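Local coordinates for peptidoglycan-N-acetylglucosamine deacetylase BC_1974 (Bacillus cereus, PDB 5N1P), which removes acetyl groups from the N-acetylglucosamine residues of peptidoglycan by metal-dependent hydrolysis, with zinc bound in its active site, at residues 152-155 with 156-160. Sequence-based numbering, arbitrary orientation.
Sequences NATK and PQEVI
Glu158 reaches back from the start of a β-strand to Thr154 and Lys155, a local carboxylate-to-backbone contact that closes the loop between helix 138-152 and strand 157-163. This helix-to-strand link of the β/α fold, in the NodB homology domain of the polysaccharide deacetylases, leads into a strand of the central parallel sheet, next to strand 2-9 and away from the zinc site. The carboxylate draws together two consecutive amides. Thr154 N donates to Glu158 OE2 over 3.0 Å in a nearly straight bond. Lys155 N donates to the same Glu158 OE2 over 2.9 Å. Both arrive on the anti side of that oxygen, one from either face of the carboxylate plane, each tilted a little under 30° out of it. A glutamate suits this place because its chain, bent at chi2 (-82°), carries the acid back alongside the loop. Its other oxygen, OE1, is hydrogen-bonded to the hydroxyl of Thr125, so the buried acid is held at both oxygens. Lys155 supplies the opposite charge. Its CG and CD run alongside one face of the carboxylate, past its oxygen edge, with Lys155 CG 3.3 Å from Glu158 OE2. Pro156 has no backbone N-H and a ring that restricts phi, which is consistent with the turn of the chain into Gln157. On the interior side, the small methyl of Ala153 packs against Leu180, Tyr185 and Ile126. The final turn of the lysine chain at chi4 (51°) turns the ammonium back onto the acid, where Lys155 NZ forms a salt bridge to the syn side of Glu158 OE2 at 2.9 Å.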
loop_
_atom_site.group_PDB
_atom_site.type_symbol
_atom_site.label_atom_id
_atom_site.label_comp_id
_atom_site.label_asym_id
_atom_site.label_seq_id
_atom_site.Cartn_x
_atom_site.Cartn_y
_atom_site.Cartn_z
ATOM N N ASN A 152 -0.111 2.539 17.859
ATOM C CA ASN A 152 0.803 1.492 17.411
ATOM C C ASN A 152 2.103 2.040 16.824
ATOM O O ASN A 152 2.996 1.274 16.468
ATOM C CB ASN A 152 0.126 0.594 16.366
ATOM C CG ASN A 152 -0.815 -0.424 16.985
ATOM O OD1 ASN A 152 -1.935 -0.097 17.370
ATOM N ND2 ASN A 152 -0.355 -1.667 17.094
ATOM N N ALA A 153 2.201 3.360 16.710
ATOM C CA ALA A 153 3.372 3.991 16.102
ATOM C C ALA A 153 4.451 4.289 17.139
ATOM O O ALA A 153 4.324 5.229 17.919
ATOM C CB ALA A 153 2.970 5.263 15.383
ATOM N N THR A 154 5.515 3.493 17.131
ATOM C CA THR A 154 6.579 3.616 18.125
ATOM C C THR A 154 7.982 3.586 17.510
ATOM O O THR A 154 8.897 4.261 17.996
ATOM C CB THR A 154 6.480 2.488 19.165
ATOM O OG1 THR A 154 6.489 1.222 18.492
ATOM C CG2 THR A 154 5.193 2.607 19.952
ATOM N N LYS A 155 8.142 2.795 16.451
ATOM C CA LYS A 155 9.441 2.576 15.808
ATOM C C LYS A 155 9.841 3.733 14.889
ATOM O O LYS A 155 8.977 4.484 14.427
ATOM C CB LYS A 155 9.417 1.271 15.001
ATOM C CG LYS A 155 8.811 0.087 15.725
ATOM C CD LYS A 155 8.526 -1.045 14.750
ATOM C CE LYS A 155 7.421 -1.937 15.280
ATOM N NZ LYS A 155 6.238 -1.127 15.686
ATOM N N PRO A 156 11.154 3.873 14.614
ATOM C CA PRO A 156 11.661 4.908 13.703
ATOM C C PRO A 156 11.036 4.820 12.312
ATOM O O PRO A 156 10.770 5.853 11.704
ATOM C CB PRO A 156 13.162 4.612 13.636
ATOM C CG PRO A 156 13.462 3.942 14.918
ATOM C CD PRO A 156 12.256 3.113 15.233
ATOM N N GLN A 157 10.828 3.600 11.826
ATOM C CA GLN A 157 10.119 3.371 10.567
ATOM C C GLN A 157 8.848 2.579 10.819
ATOM O O GLN A 157 8.883 1.524 11.453
ATOM C CB GLN A 157 10.996 2.624 9.566
ATOM C CG GLN A 157 12.255 3.351 9.167
ATOM C CD GLN A 157 13.476 2.474 9.304
ATOM O OE1 GLN A 157 13.927 2.195 10.417
ATOM N NE2 GLN A 157 14.014 2.025 8.175
ATOM N N GLU A 158 7.723 3.097 10.341
ATOM C CA GLU A 158 6.463 2.376 10.428
ATOM C C GLU A 158 5.808 2.339 9.063
ATOM O O GLU A 158 5.784 3.346 8.352
ATOM C CB GLU A 158 5.518 3.027 11.435
ATOM C CG GLU A 158 6.031 3.032 12.876
ATOM C CD GLU A 158 5.782 1.721 13.612
ATOM O OE1 GLU A 158 5.368 0.729 12.978
ATOM O OE2 GLU A 158 6.004 1.678 14.842
ATOM N N VAL A 159 5.289 1.175 8.689
ATOM C CA VAL A 159 4.577 1.012 7.422
ATOM C C VAL A 159 3.129 0.711 7.742
ATOM O O VAL A 159 2.828 -0.292 8.380
ATOM C CB VAL A 159 5.183 -0.112 6.569
ATOM C CG1 VAL A 159 4.383 -0.313 5.279
ATOM C CG2 VAL A 159 6.648 0.198 6.280
ATOM N N ILE A 160 2.237 1.605 7.334
ATOM C CA ILE A 160 0.856 1.567 7.793
ATOM C C ILE A 160 -0.093 1.043 6.715
ATOM O O ILE A 160 -0.149 1.594 5.613
ATOM C CB ILE A 160 0.400 2.963 8.230
ATOM C CG1 ILE A 160 1.320 3.480 9.342
ATOM C CG2 ILE A 160 -1.052 2.923 8.673
ATOM C CD1 ILE A 160 1.309 4.982 9.474
#